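Long-range contact in PTS system fructose-like EIIB component 3 (PDB 4TN5), which probably accepts a phosphoryl group from phospho-EIIA on a cysteine and passes it to an incoming sugar, probably fructose, during its uptake: residues Val59-Thr64 against Arg78-Ser83. Residues are numbered along the deposited sequence; the frame is centred on the assembly and turned at random.
Sequences VALLIT and RYVQCS
A60 and L62 offer both N-H and C=O to the neighbouring strand, and R78, V80 and C82 answer them. Five backbone hydrogen bonds result, starting with A60 N to R78 O (2.8 Å) and ending with T64 N to C82 O (2.7 Å). The straightest is L62 N to V80 O, with 178° at the hydrogen. CA-H groups add weaker contacts to these carbonyls, such as I63 CA to C82 O (3.2 Å), and S83 CA also approaches T64 O. The strands run parallel, their directions 8° apart, in register from A60 beside Y79 to I63 beside C82.

Both belong to the parallel part of the mixed sheet in this alpha/beta EIIB domain. Strand 59-64 bonds on its other edge to strand 3-9, through L61 and I63 among others, while strand 79-82 has strand 108-111 as its other neighbour across the sheet. The T64 side chain lies about 7 Å from that of C10, the inferred phosphocysteine site, and T64 OG1 bonds to I66 O. S83 sits at the N-cap position of helix 84-89.

Side chains alternate between the two faces. A60, Y79, L62 and Q81 share one, and there L62 CD1 sits over the Y79 ring in a CH-pi contact, 4.0 Å from the centroid and displaced toward the CD1-CE1 rim. With CG between the backbone N and the carbonyl carbon (chi1 72°), the Y79 ring is carried to where L62 CD1 meets its face. The Q81 chain is extended, and its OE1 comes 3.7 Å from L62 CD1, while NE2 approaches T64 CG2. On the other face L61 and V80 lie side by side, L61 CD1 meeting V80 CB at 3.8 Å. Helix 92-103 packs on this pair through V94 and V101, and F87 of helix 84-89 touches both I63 and C82. A nickel ion is bound about 4 Å from the Y79 side chain, whose ring also meets that of H109.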
loop_
_atom_site.group_PDB
_atom_site.type_symbol
_atom_site.label_atom_id
_atom_site.label_comp_id
_atom_site.label_asym_id
_atom_site.label_seq_id
_atom_site.Cartn_x
_atom_site.Cartn_y
_atom_site.Cartn_z
ATOM N N VAL A 59 -5.687 -11.008 5.826
ATOM C CA VAL A 59 -5.893 -9.738 5.141
ATOM C C VAL A 59 -6.816 -8.842 5.966
ATOM O O VAL A 59 -7.695 -9.329 6.676
ATOM C CB VAL A 59 -6.473 -9.952 3.719
ATOM C CG1 VAL A 59 -7.813 -10.663 3.788
ATOM C CG2 VAL A 59 -6.589 -8.633 2.960
ATOM N N ALA A 60 -6.595 -7.533 5.893
ATOM C CA ALA A 60 -7.454 -6.576 6.575
ATOM C C ALA A 60 -8.310 -5.812 5.572
ATOM O O ALA A 60 -7.914 -5.620 4.424
ATOM C CB ALA A 60 -6.620 -5.613 7.407
ATOM N N LEU A 61 -9.494 -5.389 5.999
ATOM C CA LEU A 61 -10.338 -4.546 5.162
ATOM C C LEU A 61 -10.635 -3.238 5.880
ATOM O O LEU A 61 -11.196 -3.231 6.975
ATOM C CB LEU A 61 -11.636 -5.261 4.786
ATOM C CG LEU A 61 -12.571 -4.474 3.865
ATOM C CD1 LEU A 61 -11.832 -4.004 2.623
ATOM C CD2 LEU A 61 -13.780 -5.311 3.480
ATOM N N LEU A 62 -10.248 -2.130 5.261
ATOM C CA LEU A 62 -10.426 -0.821 5.873
ATOM C C LEU A 62 -11.497 -0.021 5.147
ATOM O O LEU A 62 -11.241 0.592 4.111
ATOM C CB LEU A 62 -9.099 -0.061 5.895
ATOM C CG LEU A 62 -7.942 -0.839 6.525
ATOM C CD1 LEU A 62 -6.665 -0.014 6.524
ATOM C CD2 LEU A 62 -8.295 -1.291 7.936
ATOM N N ILE A 63 -12.703 -0.044 5.700
ATOM C CA ILE A 63 -13.831 0.673 5.126
ATOM C C ILE A 63 -13.999 2.002 5.846
ATOM O O ILE A 63 -14.670 2.079 6.873
ATOM C CB ILE A 63 -15.126 -0.139 5.271
ATOM C CG1 ILE A 63 -14.871 -1.608 4.923
ATOM C CG2 ILE A 63 -16.225 0.452 4.405
ATOM C CD1 ILE A 63 -16.062 -2.509 5.157
ATOM N N THR A 64 -13.388 3.053 5.310
ATOM C CA THR A 64 -13.379 4.331 6.009
ATOM C C THR A 64 -13.280 5.549 5.098
ATOM O O THR A 64 -12.603 5.527 4.069
ATOM C CB THR A 64 -12.232 4.394 7.037
ATOM O OG1 THR A 64 -12.215 5.683 7.663
ATOM C CG2 THR A 64 -10.890 4.143 6.361
ATOM N N ARG A 78 -1.481 -7.335 4.675
ATOM C CA ARG A 78 -2.126 -7.256 3.381
ATOM C C ARG A 78 -3.467 -6.608 3.658
ATOM O O ARG A 78 -4.197 -7.068 4.534
ATOM C CB ARG A 78 -2.376 -8.654 2.826
ATOM C CG ARG A 78 -1.143 -9.483 2.555
ATOM C CD ARG A 78 -1.558 -10.898 2.197
ATOM N NE ARG A 78 -0.466 -11.666 1.615
ATOM C CZ ARG A 78 -0.236 -11.753 0.311
ATOM N NH1 ARG A 78 -1.016 -11.109 -0.547
ATOM N NH2 ARG A 78 0.781 -12.473 -0.139
ATOM N N TYR A 79 -3.802 -5.540 2.944
ATOM C CA TYR A 79 -5.121 -4.948 3.138
ATOM C C TYR A 79 -5.709 -4.210 1.941
ATOM O O TYR A 79 -4.995 -3.772 1.039
ATOM C CB TYR A 79 -5.173 -4.075 4.405
ATOM C CG TYR A 79 -4.438 -2.752 4.341
ATOM C CD1 TYR A 79 -5.011 -1.643 3.731
ATOM C CD2 TYR A 79 -3.190 -2.602 4.931
ATOM C CE1 TYR A 79 -4.350 -0.430 3.685
ATOM C CE2 TYR A 79 -2.523 -1.391 4.892
ATOM C CZ TYR A 79 -3.108 -0.309 4.267
ATOM O OH TYR A 79 -2.447 0.896 4.225
ATOM N N VAL A 80 -7.032 -4.099 1.955
ATOM C CA VAL A 80 -7.768 -3.303 0.990
ATOM C C VAL A 80 -8.433 -2.158 1.739
ATOM O O VAL A 80 -9.057 -2.371 2.778
ATOM C CB VAL A 80 -8.859 -4.135 0.293
ATOM C CG1 VAL A 80 -9.649 -3.274 -0.682
ATOM C CG2 VAL A 80 -8.243 -5.323 -0.419
ATOM N N GLN A 81 -8.289 -0.944 1.224
ATOM C CA GLN A 81 -8.924 0.212 1.842
ATOM C C GLN A 81 -9.876 0.904 0.877
ATOM O O GLN A 81 -9.559 1.093 -0.297
ATOM C CB GLN A 81 -7.877 1.202 2.357
ATOM C CG GLN A 81 -8.475 2.450 2.990
ATOM C CD GLN A 81 -7.452 3.282 3.735
ATOM O OE1 GLN A 81 -6.395 2.785 4.125
ATOM N NE2 GLN A 81 -7.760 4.558 3.938
ATOM N N CYS A 82 -11.049 1.274 1.380
ATOM C CA CYS A 82 -12.030 2.001 0.589
ATOM C C CYS A 82 -12.927 2.828 1.499
ATOM O O CYS A 82 -12.970 2.609 2.709
ATOM C CB CYS A 82 -12.877 1.033 -0.239
ATOM S SG CYS A 82 -13.934 -0.059 0.738
ATOM N N SER A 83 -13.638 3.784 0.912
ATOM C CA SER A 83 -14.581 4.598 1.664
ATOM C C SER A 83 -15.853 3.802 1.932
ATOM O O SER A 83 -16.113 2.796 1.271
ATOM C CB SER A 83 -14.907 5.881 0.902
ATOM O OG SER A 83 -15.354 5.596 -0.412
#